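Ice-binding protein 1 (Shewanella frigidimarina, PDB 6BG8) adsorbs its bacterium onto ice, inhibits ice-crystal growth and lowers the freezing point of water below its melting point, here represented by its ice-binding DUF3494 domain. Local coordinates at residues 21-26 against 226-231; 139-144 against 168-173; 192-197 against 210-215; 214-219 against 232-237. All coordinates share one frame; numbering follows the deposited sequence.

Overall arrangement
All four interactions join neighbouring coils of a discontinuous beta-solenoid, whose strands stack in parallel. Interaction 4 is the most buried and lies nearest the chain centre: backbone bonds, valines and a buried asparagine hold 214-219 to 232-237. Interactions 1 and 2 are strand pairs with an apolar inner side and a polar, watered outer side. Interaction 3 differs, pairing two turns at a corner, where polar side chains and a phosphate dominate. It shares Ala214 and Asn215 with interaction 4 and meets interaction 1 through Thr212 and Asp230, and interaction 2 through Asn197 and Asp170. Interactions 1 and 2 do not touch, their centres being about 23 Å apart.

Interaction 1 of 4, residues 21-26 against 226-231; sequences AITTTS and QVTLDA
Ile22 and Thr24 lie beside Val227 and Leu229 on the packed side of two almost exactly parallel strands, 21-24 and 226-229, whose directions differ by 6°. Backbone bonds hold the pair together, the shortest from Leu229 N to Thr23 O at 2.8 Å. On the buried face Ile22 CG1 rests at 4.3 Å from Val227 CB. Next along, Leu229 CB lies against the hydroxyl of Thr24, with OG1 3.6 Å away. Thr24 OG1 donates forward to Thr25 O at 2.6 Å, in the carbonyl plane and on a lone pair, and it is also bonded to Ser28.

The other face is more exposed and holds a water. Thr23 and Thr228 stand side by side and point the same way, Thr23 OG1 lying 3.4 Å from Thr228 CG2. The water spans the strands there, 2.7 Å from Thr23 OG1, and donates to Leu229 O at 2.8 Å. Beyond the strands, Thr25 has OG1 set between its backbone N and carbonyl carbon (chi1 67°), from where it donates to Asp230 OD1 at 2.8 Å. The hydroxyl meets that oxygen on its anti side, 35° out of the carboxylate plane, while Asp230 OD2 is bonded to Thr212, the ice-binding site assigned by similarity.

The pair lies within the sheet, with strand 45-46 at its edge beyond 21-24 and strand 208-210 beyond 226-229, and its apolar face packs on strands 14-18 and 219-222 across the solenoid.

Interaction 2 of 4, residues 139-144 against 168-173; sequences TGTLTL and GGDIVL
Leu142, Thr143 and Leu144 pair in parallel with Ile171, Val172 and Leu173, the axes of strands 142-144 and 171-173 approaching to 4.7 Å with a 24° angle between their directions. Leu142 N, Val172 N and Leu144 N each donate to a carbonyl of the facing chain, so the bonds pass from one strand to the other in turn. Before the strands begin, Gly168 has no side chain, and a CB there would collide with Gly140 CA; the CA atoms of Gly140 and Gly168 come within 3.8 Å. There Gly169 N donates to Gly140 O at 3.0 Å, coming from 51° above the carbonyl plane.

On the inner face Leu144 and Leu173 lie side by side and point the same way, Leu144 CB resting 3.9 Å from Leu173 CD2. Leu144 CD1 touches Ile171 CG2, and Trp184 and Ile182 of strand 182-186 close over this apolar group. The outer face is mixed. Thr141 has its methyl anti to the backbone N, which puts CG2 3.5 Å from Val172 CG2 and leaves OG1 beside the backbone N (chi1 -67°). A water lies next to that hydroxyl, 2.9 Å from Thr141 OG1. It accepts from Asp170 N at 3.0 Å and donates to Asp170 OD2 at 2.9 Å. Asp170 OD1 serves the next coil, accepting from Asn197 N.

The chemistry is thus divided by face: Leu142, Leu144 and Ile171 face the interior, with Leu173 at its margin, while at the strand entry the water and the Asn197 amide would probably stabilise the negative charge of Asp170.

Interaction 3 of 4, residues 192-197 against 210-215; sequences IGTNTN and VRTGAN. With PO4 (phosphate ion), chain H.
Phosphate O3 is gripped from both segments: Arg211 NE donates to it at 2.7 Å and Thr194 N at 3.0 Å. Arg211 reaches the ion through a bend at chi3 (60°), which brings NE to phosphate O3. Its NH2 then donates to phosphate O2 at 2.9 Å, an oxygen lying in plane at the edge of the guanidinium. Thr194 adds its hydroxyl, OG1 donating to phosphate O4 at 2.6 Å, while its methyl CG2 touches Arg211 CB. Ala166 N also donates to the ion, which probably comes from the crystallisation liquor.

Both segments form type II beta turns, Gly193 to Thr196 and Arg211 to Ala214, one laid on the next where successive coils of the beta-solenoid round a corner. The second turn carries the T-A/G-X-T/N motif, residues Thr212 to Asn215, assigned to ice binding by similarity, and Thr212 OG1 is held by Asp230. Between the turns Asn195 N donates to Thr212 O at 2.9 Å, and on leaving them Asn215 N donates to Thr196 O at 2.8 Å. Thr196 OG1 bonds back to Gly193 O, bracing the first turn from within.

Beneath the turns, facing the core, Ala214 CB presses on that same carbonyl, 3.3 Å from Gly193 O, and meets Ile192 CG2 at 3.8 Å. Ile192 and Val210 lie side by side below. On the outer side Asn197 and Asn215 meet, Asn197 OD1 against Asn215 CB.

Interaction 4 of 4, residues 214-219 against 232-237; sequences ANVTGR and NAVTKA
Asn232 lays CB, CG and ND2 against the carbonyl of Ala214. CB lies 3.3 Å from Ala214 O, and CG, placed anti to its own carbonyl carbon (chi1 -55°), is 3.7 Å from the same Ala214 O. At the tip ND2 donates to Ala214 O at 3.1 Å, reaching it from 21° out of the carbonyl plane. The same nitrogen also donates to Arg211 O, and OD1 accepts from Asp230 N, so both ends of this buried amide are satisfied and its rotation is fixed. The backbone alongside bonds weakly at first, Ala233 N to Ala214 O, and then firmly, Val216 N donating to Ala233 O at 2.8 Å.

Inside, Val216 CB faces Val234 CG2 at 4.2 Å. Farther on, the chain turns a corner at Gly218, whose carbonyl accepts from Ala237 N at 3.1 Å. Arg219 and Lys236 pass each other beyond it: Lys236 CG lies over one face of the guanidinium, offset toward its rim, and Lys236 CE approaches Arg219 NH2 to 3.6 Å. The two like charges turn to different oxygens, Arg219 to Asn201 OD1 and the backbone O of Ala12, Lys236 to the backbone O of Asp32, which probably eases their repulsion.

Parallel strands stacked from coil to coil are the hallmark of the beta-solenoid; here a buried asparagine also bonds the turn carbonyls of Arg211 and Ala214, next to the ice-binding motif assigned by similarity.

Interaction 1 of 4, residues 21-26 against 226-231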
loop_
_atom_site.group_PDB
_atom_site.type_symbol
_atom_site.label_atom_id
_atom_site.label_comp_id
_atom_site.label_asym_id
_atom_site.label_seq_id
_atom_site.Cartn_x
_atom_site.Cartn_y
_atom_site.Cartn_z
ATOM N N ALA A 21 11.924 -7.386 1.010
ATOM C CA ALA A 21 11.712 -8.149 -0.219
ATOM C C ALA A 21 10.357 -7.808 -0.815
ATOM O O ALA A 21 9.418 -7.443 -0.102
ATOM C CB ALA A 21 11.794 -9.662 0.033
ATOM N N ILE A 22 10.275 -7.933 -2.136
ATOM C CA ILE A 22 9.007 -7.938 -2.857
ATOM C C ILE A 22 9.020 -9.179 -3.731
ATOM O O ILE A 22 9.972 -9.392 -4.493
ATOM C CB ILE A 22 8.798 -6.679 -3.706
ATOM C CG1 ILE A 22 8.693 -5.448 -2.800
ATOM C CG2 ILE A 22 7.526 -6.826 -4.549
ATOM C CD1 ILE A 22 8.742 -4.128 -3.553
ATOM N N THR A 23 8.002 -10.017 -3.592
ATOM C CA THR A 23 7.955 -11.276 -4.321
ATOM C C THR A 23 6.601 -11.450 -4.987
ATOM O O THR A 23 5.593 -10.883 -4.553
ATOM C CB THR A 23 8.223 -12.483 -3.412
ATOM O OG1 THR A 23 7.077 -12.748 -2.598
ATOM C CG2 THR A 23 9.450 -12.250 -2.528
ATOM N N THR A 24 6.593 -12.266 -6.045
ATOM C CA THR A 24 5.359 -12.604 -6.737
ATOM C C THR A 24 5.450 -14.018 -7.288
ATOM O O THR A 24 6.526 -14.502 -7.665
ATOM C CB THR A 24 5.029 -11.640 -7.890
ATOM O OG1 THR A 24 3.745 -11.972 -8.434
ATOM C CG2 THR A 24 6.055 -11.759 -9.016
ATOM N N THR A 25 4.304 -14.679 -7.309
ATOM C CA THR A 25 4.115 -15.824 -8.172
ATOM C C THR A 25 3.837 -15.334 -9.591
ATOM O O THR A 25 3.733 -14.133 -9.851
ATOM C CB THR A 25 2.961 -16.680 -7.667
ATOM O OG1 THR A 25 1.757 -15.932 -7.824
ATOM C CG2 THR A 25 3.136 -17.013 -6.195
ATOM N N SER A 26 3.747 -16.270 -10.530
ATOM C CA SER A 26 3.476 -15.860 -11.897
ATOM C C SER A 26 2.057 -15.295 -12.000
ATOM O O SER A 26 1.195 -15.560 -11.161
ATOM C CB SER A 26 3.663 -17.039 -12.855
ATOM O OG SER A 26 2.693 -18.030 -12.599
ATOM N N GLN A 226 8.187 -7.431 4.173
ATOM C CA GLN A 226 8.075 -7.782 2.764
ATOM C C GLN A 226 6.664 -7.546 2.236
ATOM O O GLN A 226 5.681 -7.574 2.975
ATOM C CB GLN A 226 8.448 -9.251 2.527
ATOM C CG GLN A 226 7.506 -10.229 3.214
ATOM C CD GLN A 226 7.886 -11.673 2.981
ATOM O OE1 GLN A 226 8.786 -11.966 2.195
ATOM N NE2 GLN A 226 7.212 -12.587 3.677
ATOM N N VAL A 227 6.576 -7.368 0.924
ATOM C CA VAL A 227 5.303 -7.413 0.215
ATOM C C VAL A 227 5.321 -8.650 -0.670
ATOM O O VAL A 227 6.232 -8.815 -1.489
ATOM C CB VAL A 227 5.064 -6.155 -0.633
ATOM C CG1 VAL A 227 3.740 -6.283 -1.380
ATOM C CG2 VAL A 227 5.071 -4.890 0.223
ATOM N N THR A 228 4.326 -9.516 -0.521
ATOM C CA THR A 228 4.230 -10.701 -1.367
ATOM C C THR A 228 2.944 -10.653 -2.175
ATOM O O THR A 228 1.887 -10.291 -1.654
ATOM C CB THR A 228 4.293 -12.010 -0.553
ATOM O OG1 THR A 228 3.085 -12.190 0.203
ATOM C CG2 THR A 228 5.492 -11.995 0.372
ATOM N N LEU A 229 3.061 -10.999 -3.456
ATOM C CA LEU A 229 1.952 -11.101 -4.391
ATOM C C LEU A 229 1.767 -12.541 -4.843
ATOM O O LEU A 229 2.726 -13.307 -4.949
ATOM C CB LEU A 229 2.179 -10.249 -5.639
ATOM C CG LEU A 229 2.474 -8.766 -5.488
ATOM C CD1 LEU A 229 2.449 -8.147 -6.877
ATOM C CD2 LEU A 229 1.426 -8.132 -4.570
ATOM N N ASP A 230 0.522 -12.883 -5.140
ATOM C CA ASP A 230 0.160 -14.157 -5.752
ATOM C C ASP A 230 -0.802 -13.818 -6.896
ATOM O O ASP A 230 -2.011 -13.686 -6.682
ATOM C CB ASP A 230 -0.448 -15.099 -4.717
ATOM C CG ASP A 230 -0.757 -16.479 -5.278
ATOM O OD1 ASP A 230 -0.529 -16.718 -6.491
ATOM O OD2 ASP A 230 -1.230 -17.326 -4.494
ATOM N N ALA A 231 -0.252 -13.643 -8.099
ATOM C CA ALA A 231 -1.044 -13.419 -9.311
ATOM C C ALA A 231 -2.045 -12.273 -9.138
ATOM O O ALA A 231 -3.256 -12.440 -9.290
ATOM C CB ALA A 231 -1.770 -14.706 -9.724
HETATM O O HOH W 1 5.043 -14.146 -3.585
#

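Interaction 2 of 4, residues 139-144 against 168-173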
loop_
_atom_site.group_PDB
_atom_site.type_symbol
_atom_site.label_atom_id
_atom_site.label_comp_id
_atom_site.label_asym_id
_atom_site.label_seq_id
_atom_site.Cartn_x
_atom_site.Cartn_y
_atom_site.Cartn_z
ATOM N N THR A 139 -17.167 -10.867 6.114
ATOM C CA THR A 139 -18.575 -11.258 6.064
ATOM C C THR A 139 -19.283 -10.713 4.838
ATOM O O THR A 139 -20.393 -11.161 4.526
ATOM C CB THR A 139 -19.310 -10.800 7.322
ATOM O OG1 THR A 139 -19.222 -9.372 7.434
ATOM C CG2 THR A 139 -18.703 -11.445 8.550
ATOM N N GLY A 140 -18.669 -9.767 4.142
ATOM C CA GLY A 140 -19.316 -9.122 3.019
ATOM C C GLY A 140 -18.446 -7.986 2.530
ATOM O O GLY A 140 -17.240 -7.965 2.770
ATOM N N THR A 141 -19.088 -7.036 1.871
ATOM C CA THR A 141 -18.404 -5.918 1.247
ATOM C C THR A 141 -18.335 -4.753 2.222
ATOM O O THR A 141 -19.304 -4.468 2.929
ATOM C CB THR A 141 -19.159 -5.486 -0.011
ATOM O OG1 THR A 141 -19.081 -6.526 -0.991
ATOM C CG2 THR A 141 -18.584 -4.200 -0.585
ATOM N N LEU A 142 -17.196 -4.073 2.242
ATOM C CA LEU A 142 -17.089 -2.786 2.911
ATOM C C LEU A 142 -17.325 -1.695 1.871
ATOM O O LEU A 142 -16.608 -1.628 0.869
ATOM C CB LEU A 142 -15.722 -2.611 3.572
ATOM C CG LEU A 142 -15.420 -1.191 4.073
ATOM C CD1 LEU A 142 -16.410 -0.775 5.173
ATOM C CD2 LEU A 142 -13.974 -1.088 4.558
ATOM N N THR A 143 -18.342 -0.867 2.090
ATOM C CA THR A 143 -18.622 0.255 1.202
ATOM C C THR A 143 -18.123 1.533 1.866
ATOM O O THR A 143 -18.468 1.814 3.017
ATOM C CB THR A 143 -20.117 0.349 0.886
ATOM O OG1 THR A 143 -20.540 -0.867 0.244
ATOM C CG2 THR A 143 -20.390 1.537 -0.045
ATOM N N LEU A 144 -17.296 2.293 1.156
ATOM C CA LEU A 144 -16.774 3.553 1.673
ATOM C C LEU A 144 -17.464 4.691 0.934
ATOM O O LEU A 144 -17.392 4.774 -0.297
ATOM C CB LEU A 144 -15.252 3.618 1.536
ATOM C CG LEU A 144 -14.526 2.551 2.374
ATOM C CD1 LEU A 144 -13.002 2.560 2.140
ATOM C CD2 LEU A 144 -14.857 2.640 3.860
ATOM N N GLY A 168 -16.774 -12.704 1.731
ATOM C CA GLY A 168 -16.827 -11.379 1.150
ATOM C C GLY A 168 -15.446 -10.835 0.848
ATOM O O GLY A 168 -14.696 -11.425 0.062
ATOM N N GLY A 169 -15.107 -9.700 1.454
ATOM C CA GLY A 169 -13.762 -9.172 1.395
ATOM C C GLY A 169 -13.551 -8.023 0.432
ATOM O O GLY A 169 -12.442 -7.477 0.390
ATOM N N ASP A 170 -14.557 -7.641 -0.347
ATOM C CA ASP A 170 -14.371 -6.570 -1.316
ATOM C C ASP A 170 -14.573 -5.210 -0.671
ATOM O O ASP A 170 -15.290 -5.069 0.327
ATOM C CB ASP A 170 -15.327 -6.715 -2.491
ATOM C CG ASP A 170 -15.148 -8.022 -3.210
ATOM O OD1 ASP A 170 -14.003 -8.330 -3.616
ATOM O OD2 ASP A 170 -16.149 -8.756 -3.334
ATOM N N ILE A 171 -13.913 -4.209 -1.246
ATOM C CA ILE A 171 -14.116 -2.804 -0.908
ATOM C C ILE A 171 -14.761 -2.138 -2.115
ATOM O O ILE A 171 -14.261 -2.258 -3.242
ATOM C CB ILE A 171 -12.793 -2.118 -0.517
ATOM C CG1 ILE A 171 -12.314 -2.638 0.842
ATOM C CG2 ILE A 171 -12.950 -0.596 -0.481
ATOM C CD1 ILE A 171 -10.868 -2.333 1.132
ATOM N N VAL A 172 -15.900 -1.487 -1.893
ATOM C CA VAL A 172 -16.591 -0.718 -2.920
ATOM C C VAL A 172 -16.579 0.749 -2.518
ATOM O O VAL A 172 -16.806 1.086 -1.350
ATOM C CB VAL A 172 -18.034 -1.225 -3.119
ATOM C CG1 VAL A 172 -18.823 -0.286 -4.037
ATOM C CG2 VAL A 172 -18.015 -2.623 -3.688
ATOM N N LEU A 173 -16.315 1.619 -3.487
ATOM C CA LEU A 173 -16.248 3.057 -3.262
ATOM C C LEU A 173 -17.451 3.722 -3.912
ATOM O O LEU A 173 -17.771 3.436 -5.074
ATOM C CB LEU A 173 -14.953 3.637 -3.823
ATOM C CG LEU A 173 -13.674 2.883 -3.428
ATOM C CD1 LEU A 173 -12.452 3.653 -3.911
ATOM C CD2 LEU A 173 -13.633 2.679 -1.918
HETATM O O HOH W 2 -17.287 -8.782 -0.712
#

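Interaction 3 of 4, residues 192-197 against 210-215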
loop_
_atom_site.group_PDB
_atom_site.type_symbol
_atom_site.label_atom_id
_atom_site.label_comp_id
_atom_site.label_asym_id
_atom_site.label_seq_id
_atom_site.Cartn_x
_atom_site.Cartn_y
_atom_site.Cartn_z
ATOM N N ILE A 192 -4.596 -9.635 2.164
ATOM C CA ILE A 192 -5.695 -9.332 1.253
ATOM C C ILE A 192 -6.175 -10.633 0.618
ATOM O O ILE A 192 -5.371 -11.378 0.048
ATOM C CB ILE A 192 -5.245 -8.300 0.205
ATOM C CG1 ILE A 192 -4.938 -6.978 0.925
ATOM C CG2 ILE A 192 -6.302 -8.103 -0.868
ATOM C CD1 ILE A 192 -4.207 -5.942 0.081
ATOM N N GLY A 193 -7.482 -10.915 0.729
ATOM C CA GLY A 193 -7.981 -12.247 0.424
ATOM C C GLY A 193 -8.048 -12.556 -1.061
ATOM O O GLY A 193 -8.094 -11.670 -1.909
ATOM N N THR A 194 -8.049 -13.862 -1.367
ATOM C CA THR A 194 -8.071 -14.323 -2.752
ATOM C C THR A 194 -9.222 -13.689 -3.519
ATOM O O THR A 194 -10.346 -13.597 -3.021
ATOM C CB THR A 194 -8.208 -15.849 -2.836
ATOM O OG1 THR A 194 -9.467 -16.256 -2.286
ATOM C CG2 THR A 194 -7.070 -16.563 -2.110
ATOM N N ASN A 195 -8.921 -13.236 -4.737
ATOM C CA ASN A 195 -9.930 -12.793 -5.692
ATOM C C ASN A 195 -10.819 -11.681 -5.150
ATOM O O ASN A 195 -11.972 -11.546 -5.570
ATOM C CB ASN A 195 -10.782 -13.978 -6.154
ATOM C CG ASN A 195 -9.944 -15.068 -6.749
ATOM O OD1 ASN A 195 -9.228 -14.849 -7.725
ATOM N ND2 ASN A 195 -9.997 -16.240 -6.148
ATOM N N THR A 196 -10.304 -10.873 -4.229
ATOM C CA THR A 196 -11.038 -9.706 -3.753
ATOM C C THR A 196 -10.617 -8.454 -4.514
ATOM O O THR A 196 -9.597 -8.421 -5.206
ATOM C CB THR A 196 -10.831 -9.477 -2.247
ATOM O OG1 THR A 196 -9.444 -9.223 -1.978
ATOM C CG2 THR A 196 -11.309 -10.669 -1.426
ATOM N N ASN A 197 -11.429 -7.411 -4.368
ATOM C CA ASN A 197 -11.136 -6.079 -4.888
ATOM C C ASN A 197 -10.841 -5.179 -3.699
ATOM O O ASN A 197 -11.723 -4.956 -2.864
ATOM C CB ASN A 197 -12.309 -5.513 -5.689
ATOM C CG ASN A 197 -12.645 -6.343 -6.912
ATOM O OD1 ASN A 197 -11.759 -6.800 -7.631
ATOM N ND2 ASN A 197 -13.940 -6.519 -7.169
ATOM N N VAL A 210 -0.671 -10.387 -0.343
ATOM C CA VAL A 210 -1.822 -10.313 -1.239
ATOM C C VAL A 210 -2.054 -11.706 -1.808
ATOM O O VAL A 210 -1.159 -12.286 -2.433
ATOM C CB VAL A 210 -1.601 -9.283 -2.358
ATOM C CG1 VAL A 210 -2.920 -8.999 -3.084
ATOM C CG2 VAL A 210 -0.983 -7.998 -1.787
ATOM N N ARG A 211 -3.247 -12.249 -1.586
ATOM C CA ARG A 211 -3.491 -13.648 -1.892
ATOM C C ARG A 211 -4.030 -13.793 -3.316
ATOM O O ARG A 211 -4.388 -12.816 -3.976
ATOM C CB ARG A 211 -4.424 -14.255 -0.837
ATOM C CG ARG A 211 -3.715 -14.365 0.523
ATOM C CD ARG A 211 -4.638 -14.605 1.688
ATOM N NE ARG A 211 -5.417 -15.835 1.576
ATOM C CZ ARG A 211 -4.955 -17.045 1.875
ATOM N NH1 ARG A 211 -3.699 -17.202 2.283
ATOM N NH2 ARG A 211 -5.746 -18.098 1.753
ATOM N N THR A 212 -4.041 -15.042 -3.789
ATOM C CA THR A 212 -4.264 -15.408 -5.185
ATOM C C THR A 212 -5.357 -14.581 -5.856
ATOM O O THR A 212 -6.517 -14.627 -5.453
ATOM C CB THR A 212 -4.633 -16.895 -5.244
ATOM O OG1 THR A 212 -3.805 -17.630 -4.330
ATOM C CG2 THR A 212 -4.423 -17.435 -6.638
ATOM N N GLY A 213 -4.993 -13.840 -6.905
ATOM C CA GLY A 213 -5.977 -13.230 -7.779
ATOM C C GLY A 213 -6.600 -11.934 -7.300
ATOM O O GLY A 213 -7.401 -11.352 -8.039
ATOM N N ALA A 214 -6.257 -11.451 -6.110
ATOM C CA ALA A 214 -6.822 -10.188 -5.648
ATOM C C ALA A 214 -6.392 -9.032 -6.548
ATOM O O ALA A 214 -5.314 -9.049 -7.154
ATOM C CB ALA A 214 -6.407 -9.909 -4.201
ATOM N N ASN A 215 -7.275 -8.034 -6.638
ATOM C CA ASN A 215 -7.050 -6.801 -7.383
ATOM C C ASN A 215 -6.846 -5.663 -6.391
ATOM O O ASN A 215 -7.709 -5.422 -5.544
ATOM C CB ASN A 215 -8.250 -6.504 -8.288
ATOM C CG ASN A 215 -7.994 -5.366 -9.250
ATOM O OD1 ASN A 215 -7.804 -4.220 -8.843
ATOM N ND2 ASN A 215 -7.990 -5.677 -10.544
HETATM P P PO4 H . -9.256 -16.397 1.369
HETATM O O1 PO4 H . -10.062 -16.068 2.601
HETATM O O2 PO4 H . -8.651 -17.779 1.508
HETATM O O3 PO4 H . -8.104 -15.421 1.209
HETATM O O4 PO4 H . -10.178 -16.348 0.170
HETATM O O HOH W 3 -10.171 -12.774 -9.457
#

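Interaction 4 of 4, residues 214-219 against 232-237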
loop_
_atom_site.group_PDB
_atom_site.type_symbol
_atom_site.label_atom_id
_atom_site.label_comp_id
_atom_site.label_asym_id
_atom_site.label_seq_id
_atom_site.Cartn_x
_atom_site.Cartn_y
_atom_site.Cartn_z
ATOM N N ALA A 214 -6.257 -11.451 -6.110
ATOM C CA ALA A 214 -6.822 -10.188 -5.648
ATOM C C ALA A 214 -6.392 -9.032 -6.548
ATOM O O ALA A 214 -5.314 -9.049 -7.154
ATOM C CB ALA A 214 -6.407 -9.909 -4.201
ATOM N N ASN A 215 -7.275 -8.034 -6.638
ATOM C CA ASN A 215 -7.050 -6.801 -7.383
ATOM C C ASN A 215 -6.846 -5.663 -6.391
ATOM O O ASN A 215 -7.709 -5.422 -5.544
ATOM C CB ASN A 215 -8.250 -6.504 -8.288
ATOM C CG ASN A 215 -7.994 -5.366 -9.250
ATOM O OD1 ASN A 215 -7.804 -4.220 -8.843
ATOM N ND2 ASN A 215 -7.990 -5.677 -10.544
ATOM N N VAL A 216 -5.723 -4.955 -6.505
ATOM C CA VAL A 216 -5.416 -3.848 -5.600
ATOM C C VAL A 216 -5.381 -2.549 -6.396
ATOM O O VAL A 216 -4.734 -2.473 -7.445
ATOM C CB VAL A 216 -4.080 -4.073 -4.862
ATOM C CG1 VAL A 216 -3.688 -2.842 -4.065
ATOM C CG2 VAL A 216 -4.171 -5.290 -3.940
ATOM N N THR A 217 -6.061 -1.522 -5.892
ATOM C CA THR A 217 -5.908 -0.160 -6.398
ATOM C C THR A 217 -5.463 0.691 -5.221
ATOM O O THR A 217 -6.229 0.886 -4.276
ATOM C CB THR A 217 -7.208 0.377 -6.998
ATOM O OG1 THR A 217 -7.614 -0.470 -8.080
ATOM C CG2 THR A 217 -7.007 1.785 -7.526
ATOM N N GLY A 218 -4.218 1.150 -5.252
ATOM C CA GLY A 218 -3.702 1.882 -4.109
ATOM C C GLY A 218 -2.201 1.786 -4.047
ATOM O O GLY A 218 -1.534 2.040 -5.050
ATOM N N ARG A 219 -1.666 1.423 -2.886
ATOM C CA ARG A 219 -0.230 1.234 -2.698
ATOM C C ARG A 219 -0.022 0.176 -1.624
ATOM O O ARG A 219 -0.846 0.032 -0.721
ATOM C CB ARG A 219 0.463 2.532 -2.268
ATOM C CG ARG A 219 0.517 3.632 -3.309
ATOM C CD ARG A 219 1.272 4.836 -2.759
ATOM N NE ARG A 219 1.377 5.916 -3.735
ATOM C CZ ARG A 219 0.410 6.794 -3.974
ATOM N NH1 ARG A 219 -0.734 6.729 -3.305
ATOM N NH2 ARG A 219 0.598 7.757 -4.866
ATOM N N ASN A 232 -1.519 -11.086 -8.830
ATOM C CA ASN A 232 -2.363 -9.943 -8.519
ATOM C C ASN A 232 -2.241 -8.861 -9.577
ATOM O O ASN A 232 -1.172 -8.636 -10.141
ATOM C CB ASN A 232 -1.994 -9.333 -7.169
ATOM C CG ASN A 232 -2.024 -10.340 -6.058
ATOM O OD1 ASN A 232 -1.013 -10.582 -5.399
ATOM N ND2 ASN A 232 -3.184 -10.953 -5.852
ATOM N N ALA A 233 -3.349 -8.175 -9.811
ATOM C CA ALA A 233 -3.340 -6.924 -10.555
ATOM C C ALA A 233 -3.251 -5.781 -9.554
ATOM O O ALA A 233 -4.167 -5.582 -8.752
ATOM C CB ALA A 233 -4.592 -6.788 -11.416
ATOM N N VAL A 234 -2.162 -5.023 -9.610
ATOM C CA VAL A 234 -1.926 -3.918 -8.690
ATOM C C VAL A 234 -1.800 -2.645 -9.509
ATOM O O VAL A 234 -0.928 -2.544 -10.379
ATOM C CB VAL A 234 -0.665 -4.148 -7.843
ATOM C CG1 VAL A 234 -0.437 -2.967 -6.909
ATOM C CG2 VAL A 234 -0.783 -5.455 -7.073
ATOM N N THR A 235 -2.662 -1.671 -9.235
ATOM C CA THR A 235 -2.614 -0.384 -9.911
ATOM C C THR A 235 -2.388 0.702 -8.878
ATOM O O THR A 235 -3.131 0.782 -7.892
ATOM C CB THR A 235 -3.905 -0.118 -10.676
ATOM O OG1 THR A 235 -4.116 -1.176 -11.628
ATOM C CG2 THR A 235 -3.821 1.227 -11.386
ATOM N N LYS A 236 -1.357 1.521 -9.087
ATOM C CA LYS A 236 -1.100 2.600 -8.143
ATOM C C LYS A 236 -2.192 3.648 -8.252
ATOM O O LYS A 236 -2.596 4.031 -9.353
ATOM C CB LYS A 236 0.261 3.245 -8.394
ATOM C CG LYS A 236 0.612 4.291 -7.327
ATOM C CD LYS A 236 1.915 5.000 -7.626
ATOM C CE LYS A 236 1.694 6.450 -7.984
ATOM N NZ LYS A 236 0.943 6.577 -9.254
ATOM N N ALA A 237 -2.663 4.117 -7.097
ATOM C CA ALA A 237 -3.653 5.183 -7.084
ATOM C C ALA A 237 -3.047 6.463 -7.641
ATOM O O ALA A 237 -1.885 6.786 -7.379
ATOM C CB ALA A 237 -4.174 5.403 -5.665
HETATM O O HOH W 4 -5.504 -3.166 -10.373
#